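Long-range contacts in Glyoxalase/bleomycin resistance protein/dioxygenase (Alicyclobacillus acidocaldarius subsp. acidocaldarius, PDB 3RRI), which is a metal-binding protein of the vicinal oxygen chelate (glyoxalase) superfamily and may act as a dioxygenase: residues Y39-I43 / V53-S57; W60-M66 / I116-L122; D77-F81 / E124-Y128. All coordinates share one frame; numbering follows the deposited sequence.

In the fold
Contact 1 pairs the open end of the hairpin of strands 42-47 and 50-56 in the first sheet. The chain then runs on into contact 2, where loop 60-66 covers the turn leading into strand 122-128; the centres of contacts 1 and 2 are about 17 Å apart. Contact 3 packs helix 78-90 on that same strand, about 22 Å from contact 2, centre to centre. Contacts 1 and 3 lie on opposite sides of the chain's centre, 28 Å apart between centres. All three touch the second subunit. Acetate, probably from the crystallisation liquor, lies by two of them: about 4 Å from the R42 side chain in contact 1, and accepting from Y128 in contact 3.

Contact 1: Y39-I43 / V53-S57; sequences YPDRI and VCHLS
The R42 guanidinium carries H55 CE1 over one face, near its rim, while the carboxylate carbon of D41, CG, lies in plane at its edge. The H55 ring has V53 CG1 above one face; R42 NH1, 3.6 Å from H55 CE1, and a water meet it at the edge. The two planes stand 68° apart, so this is no parallel stack, although the side chains run alongside each other in the same direction. R42 is bent at chi3 (75°) and grips D41 side-on, NE to OD1 at 3.0 Å and NH2 to OD2 at 3.1 Å. This salt bridge helps fix the rotation of the guanidinium, and NH2 also bonds Y67 OH of the second subunit. The water joins H55 ND1 (2.7 Å) to D41 O, which accepts from L56 N (2.9 Å) as well, that donor lying above the carbonyl plane. Beyond it, I43 and C54 exchange both backbone bonds, N to O at 3.0 Å each way, and I43 CG1 rests on C54 CB on the sheet face away from R42 and H55. The alternation of non-hydrogen-bonded R42-H55 with hydrogen-bonded I43-C54 is that of antiparallel pairing, here in the beta hairpin of strands 42-47 and 50-56.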
loop_
_atom_site.group_PDB
_atom_site.type_symbol
_atom_site.label_atom_id
_atom_site.label_comp_id
_atom_site.label_asym_id
_atom_site.label_seq_id
_atom_site.Cartn_x
_atom_site.Cartn_y
_atom_site.Cartn_z
ATOM N N TYR A 39 -27.359 -17.003 -10.520
ATOM C CA TYR A 39 -28.409 -17.845 -9.966
ATOM C C TYR A 39 -29.695 -17.567 -10.740
ATOM O O TYR A 39 -29.787 -16.590 -11.497
ATOM C CB TYR A 39 -28.611 -17.546 -8.489
ATOM C CG TYR A 39 -27.324 -17.580 -7.698
ATOM C CD1 TYR A 39 -26.865 -18.767 -7.112
ATOM C CD2 TYR A 39 -26.543 -16.432 -7.570
ATOM C CE1 TYR A 39 -25.661 -18.812 -6.407
ATOM C CE2 TYR A 39 -25.344 -16.459 -6.857
ATOM C CZ TYR A 39 -24.918 -17.646 -6.268
ATOM O OH TYR A 39 -23.745 -17.679 -5.592
ATOM N N PRO A 40 -30.711 -18.410 -10.569
ATOM C CA PRO A 40 -31.955 -18.170 -11.298
ATOM C C PRO A 40 -32.575 -16.796 -11.039
ATOM O O PRO A 40 -33.275 -16.249 -11.907
ATOM C CB PRO A 40 -32.871 -19.293 -10.778
ATOM C CG PRO A 40 -31.957 -20.374 -10.480
ATOM C CD PRO A 40 -30.729 -19.717 -9.887
ATOM N N ASP A 41 -32.340 -16.249 -9.853
ATOM C CA ASP A 41 -32.990 -15.006 -9.434
ATOM C C ASP A 41 -32.060 -13.778 -9.371
ATOM O O ASP A 41 -32.516 -12.685 -9.043
ATOM C CB ASP A 41 -33.716 -15.200 -8.087
ATOM C CG ASP A 41 -32.769 -15.407 -6.906
ATOM O OD1 ASP A 41 -31.540 -15.509 -7.094
ATOM O OD2 ASP A 41 -33.263 -15.440 -5.752
ATOM N N ARG A 42 -30.777 -13.963 -9.686
ATOM C CA ARG A 42 -29.840 -12.835 -9.627
ATOM C C ARG A 42 -28.530 -13.114 -10.323
ATOM O O ARG A 42 -28.149 -14.250 -10.494
ATOM C CB ARG A 42 -29.549 -12.459 -8.164
ATOM C CG ARG A 42 -28.653 -13.474 -7.426
ATOM C CD ARG A 42 -28.651 -13.321 -5.923
ATOM N NE ARG A 42 -29.885 -13.821 -5.327
ATOM C CZ ARG A 42 -30.242 -13.648 -4.062
ATOM N NH1 ARG A 42 -29.475 -12.965 -3.219
ATOM N NH2 ARG A 42 -31.405 -14.127 -3.658
ATOM N N ILE A 43 -27.843 -12.045 -10.745
ATOM C CA ILE A 43 -26.432 -12.142 -11.155
ATOM C C ILE A 43 -25.616 -11.170 -10.326
ATOM O O ILE A 43 -26.099 -10.100 -9.944
ATOM C CB ILE A 43 -26.186 -11.874 -12.665
ATOM C CG1 ILE A 43 -26.558 -10.434 -13.042
ATOM C CG2 ILE A 43 -26.942 -12.887 -13.525
ATOM C CD1 ILE A 43 -26.095 -10.074 -14.445
ATOM N N VAL A 53 -25.326 -6.369 -7.537
ATOM C CA VAL A 53 -26.156 -7.543 -7.695
ATOM C C VAL A 53 -27.455 -7.073 -8.336
ATOM O O VAL A 53 -28.150 -6.193 -7.805
ATOM C CB VAL A 53 -26.477 -8.249 -6.360
ATOM C CG1 VAL A 53 -27.367 -9.429 -6.627
ATOM C CG2 VAL A 53 -25.194 -8.691 -5.556
ATOM N N CYS A 54 -27.745 -7.677 -9.490
ATOM C CA CYS A 54 -28.963 -7.425 -10.223
ATOM C C CYS A 54 -29.940 -8.541 -9.886
ATOM O O CYS A 54 -29.704 -9.734 -10.202
ATOM C CB CYS A 54 -28.675 -7.447 -11.703
ATOM S SG CYS A 54 -27.622 -6.101 -12.335
ATOM N N HIS A 55 -31.009 -8.146 -9.219
ATOM C CA HIS A 55 -32.059 -9.070 -8.788
ATOM C C HIS A 55 -33.232 -9.116 -9.781
ATOM O O HIS A 55 -33.811 -8.058 -10.108
ATOM C CB HIS A 55 -32.591 -8.637 -7.434
ATOM C CG HIS A 55 -31.623 -8.831 -6.330
ATOM N ND1 HIS A 55 -31.468 -10.037 -5.680
ATOM C CD2 HIS A 55 -30.737 -7.974 -5.776
ATOM C CE1 HIS A 55 -30.516 -9.906 -4.772
ATOM N NE2 HIS A 55 -30.068 -8.661 -4.800
ATOM N N LEU A 56 -33.594 -10.319 -10.230
ATOM C CA LEU A 56 -34.712 -10.495 -11.156
ATOM C C LEU A 56 -35.984 -10.000 -10.472
ATOM O O LEU A 56 -36.398 -10.530 -9.414
ATOM C CB LEU A 56 -34.844 -11.950 -11.584
ATOM C CG LEU A 56 -36.020 -12.266 -12.527
ATOM C CD1 LEU A 56 -35.796 -11.565 -13.903
ATOM C CD2 LEU A 56 -36.181 -13.773 -12.660
ATOM N N SER A 57 -36.602 -8.974 -11.041
ATOM C CA SER A 57 -37.666 -8.254 -10.349
ATOM C C SER A 57 -38.539 -7.434 -11.308
ATOM O O SER A 57 -38.060 -6.902 -12.333
ATOM C CB SER A 57 -37.077 -7.313 -9.295
ATOM O OG SER A 57 -38.072 -6.558 -8.639
HETATM O O HOH W 1 -33.199 -12.017 -6.336
#

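Contact 2: W60-M66 / I116-L122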
loop_
_atom_site.group_PDB
_atom_site.type_symbol
_atom_site.label_atom_id
_atom_site.label_comp_id
_atom_site.label_asym_id
_atom_site.label_seq_id
_atom_site.Cartn_x
_atom_site.Cartn_y
_atom_site.Cartn_z
ATOM N N TRP A 60 -38.942 -2.461 -10.944
ATOM C CA TRP A 60 -38.044 -1.453 -11.519
ATOM C C TRP A 60 -38.886 -0.264 -11.936
ATOM O O TRP A 60 -40.071 -0.427 -12.239
ATOM C CB TRP A 60 -37.282 -2.025 -12.714
ATOM C CG TRP A 60 -38.146 -2.704 -13.750
ATOM C CD1 TRP A 60 -38.663 -3.958 -13.691
ATOM C CD2 TRP A 60 -38.580 -2.147 -15.002
ATOM N NE1 TRP A 60 -39.401 -4.219 -14.816
ATOM C CE2 TRP A 60 -39.370 -3.120 -15.635
ATOM C CE3 TRP A 60 -38.374 -0.921 -15.639
ATOM C CZ2 TRP A 60 -39.945 -2.917 -16.891
ATOM C CZ3 TRP A 60 -38.948 -0.714 -16.872
ATOM C CH2 TRP A 60 -39.727 -1.708 -17.486
ATOM N N ASP A 61 -38.288 0.923 -11.923
ATOM C CA ASP A 61 -39.013 2.168 -12.202
ATOM C C ASP A 61 -39.353 2.273 -13.681
ATOM O O ASP A 61 -38.465 2.225 -14.532
ATOM C CB ASP A 61 -38.188 3.404 -11.817
ATOM C CG ASP A 61 -37.927 3.512 -10.339
ATOM O OD1 ASP A 61 -38.621 2.832 -9.557
ATOM O OD2 ASP A 61 -37.014 4.299 -9.949
ATOM N N ARG A 62 -40.639 2.428 -13.987
ATOM C CA ARG A 62 -41.057 2.645 -15.370
ATOM C C ARG A 62 -40.832 4.079 -15.794
ATOM O O ARG A 62 -40.628 4.335 -16.967
ATOM C CB ARG A 62 -42.533 2.267 -15.582
ATOM C CG ARG A 62 -42.719 0.851 -16.050
ATOM C CD ARG A 62 -42.311 -0.130 -14.983
ATOM N NE ARG A 62 -42.749 -1.474 -15.325
ATOM C CZ ARG A 62 -42.589 -2.536 -14.542
ATOM N NH1 ARG A 62 -41.972 -2.433 -13.377
ATOM N NH2 ARG A 62 -43.023 -3.713 -14.941
ATOM N N GLU A 63 -40.881 5.004 -14.844
ATOM C CA GLU A 63 -40.678 6.428 -15.119
ATOM C C GLU A 63 -39.451 6.837 -14.335
ATOM O O GLU A 63 -39.366 6.570 -13.138
ATOM C CB GLU A 63 -41.898 7.241 -14.650
ATOM C CG GLU A 63 -42.358 8.371 -15.588
ATOM C CD GLU A 63 -43.815 8.783 -15.317
ATOM O OE1 GLU A 63 -44.043 9.824 -14.642
ATOM O OE2 GLU A 63 -44.732 8.040 -15.755
ATOM N N VAL A 64 -38.497 7.475 -14.999
ATOM C CA VAL A 64 -37.204 7.722 -14.381
ATOM C C VAL A 64 -36.967 9.220 -14.177
ATOM O O VAL A 64 -37.217 10.018 -15.069
ATOM C CB VAL A 64 -36.063 7.070 -15.213
ATOM C CG1 VAL A 64 -35.958 7.707 -16.600
ATOM C CG2 VAL A 64 -34.754 7.152 -14.472
ATOM N N SER A 65 -36.528 9.587 -12.976
ATOM C CA SER A 65 -35.997 10.923 -12.721
ATOM C C SER A 65 -34.677 10.805 -11.940
ATOM O O SER A 65 -34.438 9.803 -11.252
ATOM C CB SER A 65 -37.026 11.808 -12.000
ATOM O OG SER A 65 -37.393 11.263 -10.738
HETATM N N MSE A 66 -33.828 11.823 -12.065
HETATM C CA MSE A 66 -32.478 11.807 -11.509
HETATM C C MSE A 66 -32.465 11.454 -10.034
HETATM O O MSE A 66 -31.634 10.664 -9.592
HETATM C CB MSE A 66 -31.808 13.170 -11.723
HETATM C CG MSE A 66 -30.355 13.289 -11.242
HETATM SE SE MSE A 66 -29.432 14.850 -11.968
HETATM C CE MSE A 66 -29.324 14.279 -13.823
ATOM N N ILE A 116 -27.903 4.787 -18.231
ATOM C CA ILE A 116 -29.190 4.206 -17.813
ATOM C C ILE A 116 -29.242 2.778 -18.263
ATOM O O ILE A 116 -28.966 2.453 -19.419
ATOM C CB ILE A 116 -30.401 5.071 -18.309
ATOM C CG1 ILE A 116 -31.746 4.526 -17.795
ATOM C CG2 ILE A 116 -30.375 5.234 -19.856
ATOM C CD1 ILE A 116 -32.946 5.433 -18.056
ATOM N N ASP A 117 -29.491 1.875 -17.308
ATOM C CA ASP A 117 -29.557 0.459 -17.607
ATOM C C ASP A 117 -30.963 0.061 -18.148
ATOM O O ASP A 117 -31.872 0.896 -18.181
ATOM C CB ASP A 117 -29.011 -0.407 -16.434
ATOM C CG ASP A 117 -30.028 -0.785 -15.382
ATOM O OD1 ASP A 117 -31.207 -0.455 -15.516
ATOM O OD2 ASP A 117 -29.599 -1.487 -14.394
ATOM N N PRO A 118 -31.110 -1.184 -18.621
ATOM C CA PRO A 118 -32.372 -1.529 -19.306
ATOM C C PRO A 118 -33.607 -1.525 -18.401
ATOM O O PRO A 118 -34.730 -1.529 -18.902
ATOM C CB PRO A 118 -32.092 -2.920 -19.878
ATOM C CG PRO A 118 -30.615 -3.003 -19.973
ATOM C CD PRO A 118 -30.097 -2.226 -18.811
ATOM N N SER A 119 -33.393 -1.532 -17.082
ATOM C CA SER A 119 -34.475 -1.456 -16.143
ATOM C C SER A 119 -34.564 -0.078 -15.488
ATOM O O SER A 119 -35.153 0.081 -14.425
ATOM C CB SER A 119 -34.316 -2.568 -15.102
ATOM O OG SER A 119 -34.183 -3.809 -15.711
ATOM N N ASN A 120 -33.988 0.934 -16.161
ATOM C CA ASN A 120 -34.070 2.341 -15.762
ATOM C C ASN A 120 -33.367 2.700 -14.458
ATOM O O ASN A 120 -33.627 3.736 -13.887
ATOM C CB ASN A 120 -35.522 2.854 -15.732
ATOM C CG ASN A 120 -36.161 2.879 -17.111
ATOM O OD1 ASN A 120 -35.472 3.001 -18.144
ATOM N ND2 ASN A 120 -37.489 2.762 -17.134
ATOM N N ASN A 121 -32.435 1.850 -14.025
ATOM C CA ASN A 121 -31.493 2.255 -12.989
ATOM C C ASN A 121 -30.505 3.275 -13.522
ATOM O O ASN A 121 -29.987 3.104 -14.648
ATOM C CB ASN A 121 -30.715 1.053 -12.461
ATOM C CG ASN A 121 -31.613 0.083 -11.728
ATOM O OD1 ASN A 121 -32.136 0.410 -10.670
ATOM N ND2 ASN A 121 -31.819 -1.068 -12.313
ATOM N N LEU A 122 -30.260 4.314 -12.742
ATOM C CA LEU A 122 -29.369 5.406 -13.148
ATOM C C LEU A 122 -27.968 5.231 -12.531
ATOM O O LEU A 122 -27.835 5.133 -11.299
ATOM C CB LEU A 122 -29.939 6.754 -12.765
ATOM C CG LEU A 122 -31.233 7.217 -13.473
ATOM C CD1 LEU A 122 -31.653 8.562 -12.925
ATOM C CD2 LEU A 122 -31.108 7.258 -15.026
HETATM O O HOH W 2 -35.380 0.966 -11.748
HETATM O O HOH W 3 -34.297 3.851 -11.153
#
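N120, last residue of a type I turn that begins at D117, reaches D61 in the irregular loop 60-66; the same turn holds an Asx turn, with D117 OD1 accepting from S119 N (2.9 Å), and links strands 110-116 and 122-128. The one direct hydrogen bond across the contact runs from N120 ND2 to D61 O, at 2.8 Å and 162°. It lies in the plane of both the amide and the carbonyl, an alignment that helps fix how the amide is turned. The far rim of W60 comes to the same amide, CZ3 standing 3.8 Å from N120 ND2, which sits at the ring edge with the two planes 62° apart. W60 CB lies 3.4 Å from S119 O and close to S119 CB; chi1 of 51°, with CG between the backbone N and carbonyl carbon, carries CE3 of the ring over to S119 O. Over one face of the indole lies the R62 guanidinium, its NH1 toward the rim and bonded back to W60 O, its NH2 in a salt bridge with D58; R18 makes a cation-pi contact with the ring. Further along the loop the packing turns apolar. V64 CG2 crosses the L122 side chain, 3.7 Å from its CG, V64 CG1 meets I116 CD1 tip to tip, and L122 CD1 touches the CA of selenomethionine M66. Two waters complete the seam: one joins D61 N to S119 O, the other D61 OD2 to N120 O. D117 OD1 is gripped from opposite faces of its carboxylate by S119 N and N121 N (3.0 Å), while OD2 takes N121 ND2 and Y27 OH. These donors probably favour the charged carboxylate and help hold the turn that presents N120 to the loop, while much of the polar seam itself runs through water.

Contact 3: D77-F81 / E124-Y128; sequences DKKHF and EFKYY. With ACT (acetate ion), chain D.
Next to Y127, which packs on K78, the hydroxyl of Y128 is held on the other side of the strand by several groups: K126 NZ donates to Y128 OH at 2.9 Å, Y128 OH donates to an acetate O at 2.7 Å, and R37 NH2 of the second subunit adds a weak bond. The acetate, probably from the crystallisation liquor, lies at the edge of the Y128 ring and also accepts from that arginine; K126 NZ has a further partner in Q51 of the second subunit. Y127 projects from the opposite side of strand 122-128 to meet the start of helix 78-90, as in the helix-on-sheet packing of the glyoxalase fold; F125 adds its CB and backbone O. D77 is the N-cap, OD1 accepting from K79 N at 3.0 Å. K78 crosses the Y127 side chain at about a right angle and sets its CB over one face of the phenol, a CH-pi contact 3.8 Å from the ring centroid and 18° off the normal. Its chain runs on across the ring to NZ, which turns back to a salt bridge with D82. With CG anti to the backbone N (chi1 176°), F81 extends toward the strand and offers a face, with Y127 CB 4.1 Å from the F81 ring centroid, a CH-pi contact. The edge of the same ring points at the backbone, F81 CE1 coming within 3.5 Å of F125 O. A water bridges K78 N, at 2.9 Å, to Y127 OH.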
loop_
_atom_site.group_PDB
_atom_site.type_symbol
_atom_site.label_atom_id
_atom_site.label_comp_id
_atom_site.label_asym_id
_atom_site.label_seq_id
_atom_site.Cartn_x
_atom_site.Cartn_y
_atom_site.Cartn_z
ATOM N N ASP A 77 -8.716 9.751 -10.328
ATOM C CA ASP A 77 -7.887 10.027 -11.511
ATOM C C ASP A 77 -8.795 10.370 -12.677
ATOM O O ASP A 77 -9.543 9.545 -13.147
ATOM C CB ASP A 77 -7.062 8.773 -11.821
ATOM C CG ASP A 77 -5.999 8.973 -12.918
ATOM O OD1 ASP A 77 -6.049 9.991 -13.673
ATOM O OD2 ASP A 77 -5.112 8.072 -13.003
ATOM N N LYS A 78 -8.715 11.594 -13.175
ATOM C CA LYS A 78 -9.540 11.941 -14.306
ATOM C C LYS A 78 -9.404 11.020 -15.527
ATOM O O LYS A 78 -10.358 10.855 -16.265
ATOM C CB LYS A 78 -9.259 13.364 -14.771
ATOM C CG LYS A 78 -10.311 13.846 -15.754
ATOM C CD LYS A 78 -10.370 15.316 -15.923
ATOM C CE LYS A 78 -11.793 15.714 -16.386
ATOM N NZ LYS A 78 -12.109 15.276 -17.784
ATOM N N LYS A 79 -8.245 10.406 -15.730
ATOM C CA LYS A 79 -8.083 9.474 -16.854
ATOM C C LYS A 79 -9.079 8.318 -16.786
ATOM O O LYS A 79 -9.564 7.825 -17.813
ATOM C CB LYS A 79 -6.670 8.922 -16.936
ATOM C CG LYS A 79 -6.402 8.099 -18.203
ATOM C CD LYS A 79 -5.054 7.404 -18.157
ATOM C CE LYS A 79 -4.522 7.160 -19.575
ATOM N NZ LYS A 79 -5.556 6.472 -20.413
ATOM N N HIS A 80 -9.357 7.840 -15.579
ATOM C CA HIS A 80 -10.326 6.762 -15.444
ATOM C C HIS A 80 -11.741 7.203 -15.796
ATOM O O HIS A 80 -12.476 6.477 -16.467
ATOM C CB HIS A 80 -10.293 6.145 -14.043
ATOM C CG HIS A 80 -9.020 5.416 -13.731
ATOM N ND1 HIS A 80 -8.494 5.349 -12.460
ATOM C CD2 HIS A 80 -8.188 4.695 -14.517
ATOM C CE1 HIS A 80 -7.383 4.632 -12.479
ATOM N NE2 HIS A 80 -7.173 4.217 -13.719
ATOM N N PHE A 81 -12.092 8.424 -15.372
ATOM C CA PHE A 81 -13.368 9.016 -15.720
ATOM C C PHE A 81 -13.487 9.185 -17.272
ATOM O O PHE A 81 -14.461 8.763 -17.880
ATOM C CB PHE A 81 -13.505 10.358 -14.980
ATOM C CG PHE A 81 -14.737 11.147 -15.303
ATOM C CD1 PHE A 81 -15.902 10.990 -14.568
ATOM C CD2 PHE A 81 -14.734 12.101 -16.321
ATOM C CE1 PHE A 81 -17.023 11.708 -14.851
ATOM C CE2 PHE A 81 -15.853 12.847 -16.587
ATOM C CZ PHE A 81 -16.990 12.657 -15.884
ATOM N N GLU A 124 -24.393 7.049 -12.143
ATOM C CA GLU A 124 -23.693 8.326 -12.247
ATOM C C GLU A 124 -22.209 8.145 -11.980
ATOM O O GLU A 124 -21.815 7.501 -11.001
ATOM C CB GLU A 124 -24.242 9.365 -11.288
ATOM C CG GLU A 124 -23.552 10.724 -11.476
ATOM C CD GLU A 124 -23.862 11.770 -10.415
ATOM O OE1 GLU A 124 -24.272 11.404 -9.283
ATOM O OE2 GLU A 124 -23.684 12.985 -10.725
ATOM N N PHE A 125 -21.364 8.697 -12.847
ATOM C CA PHE A 125 -19.928 8.691 -12.658
ATOM C C PHE A 125 -19.462 10.103 -12.501
ATOM O O PHE A 125 -19.988 10.981 -13.193
ATOM C CB PHE A 125 -19.222 7.964 -13.801
ATOM C CG PHE A 125 -19.658 6.545 -13.920
ATOM C CD1 PHE A 125 -19.072 5.578 -13.090
ATOM C CD2 PHE A 125 -20.679 6.167 -14.748
ATOM C CE1 PHE A 125 -19.491 4.254 -13.134
ATOM C CE2 PHE A 125 -21.086 4.837 -14.793
ATOM C CZ PHE A 125 -20.498 3.884 -13.967
ATOM N N LYS A 126 -18.530 10.334 -11.584
ATOM C CA LYS A 126 -18.128 11.674 -11.213
ATOM C C LYS A 126 -16.605 11.807 -11.133
ATOM O O LYS A 126 -15.892 10.848 -10.902
ATOM C CB LYS A 126 -18.692 12.066 -9.829
ATOM C CG LYS A 126 -20.192 12.088 -9.706
ATOM C CD LYS A 126 -20.661 12.789 -8.412
ATOM C CE LYS A 126 -20.673 11.775 -7.232
ATOM N NZ LYS A 126 -21.376 12.359 -6.013
ATOM N N TYR A 127 -16.133 13.028 -11.331
ATOM C CA TYR A 127 -14.781 13.411 -11.042
ATOM C C TYR A 127 -14.784 14.785 -10.382
ATOM O O TYR A 127 -15.300 15.748 -10.973
ATOM C CB TYR A 127 -13.942 13.459 -12.337
ATOM C CG TYR A 127 -12.623 14.119 -12.144
ATOM C CD1 TYR A 127 -11.570 13.437 -11.575
ATOM C CD2 TYR A 127 -12.425 15.475 -12.487
ATOM C CE1 TYR A 127 -10.371 14.014 -11.375
ATOM C CE2 TYR A 127 -11.210 16.068 -12.265
ATOM C CZ TYR A 127 -10.187 15.343 -11.692
ATOM O OH TYR A 127 -8.951 15.915 -11.462
ATOM N N TYR A 128 -14.203 14.911 -9.179
ATOM C CA TYR A 128 -14.134 16.159 -8.443
ATOM C C TYR A 128 -12.793 16.832 -8.677
ATOM O O TYR A 128 -11.734 16.205 -8.608
ATOM C CB TYR A 128 -14.344 15.943 -6.909
ATOM C CG TYR A 128 -15.774 15.631 -6.527
ATOM C CD1 TYR A 128 -16.613 16.619 -6.057
ATOM C CD2 TYR A 128 -16.266 14.329 -6.628
ATOM C CE1 TYR A 128 -17.926 16.347 -5.714
ATOM C CE2 TYR A 128 -17.592 14.022 -6.280
ATOM C CZ TYR A 128 -18.412 15.030 -5.803
ATOM O OH TYR A 128 -19.709 14.703 -5.465
HETATM C C ACT D . -22.598 15.923 -4.132
HETATM O O ACT D . -21.497 16.426 -4.524
HETATM O OXT ACT D . -22.811 14.700 -4.354
HETATM C CH3 ACT D . -23.606 16.757 -3.407
HETATM O O HOH W 4 -6.824 13.502 -12.131
#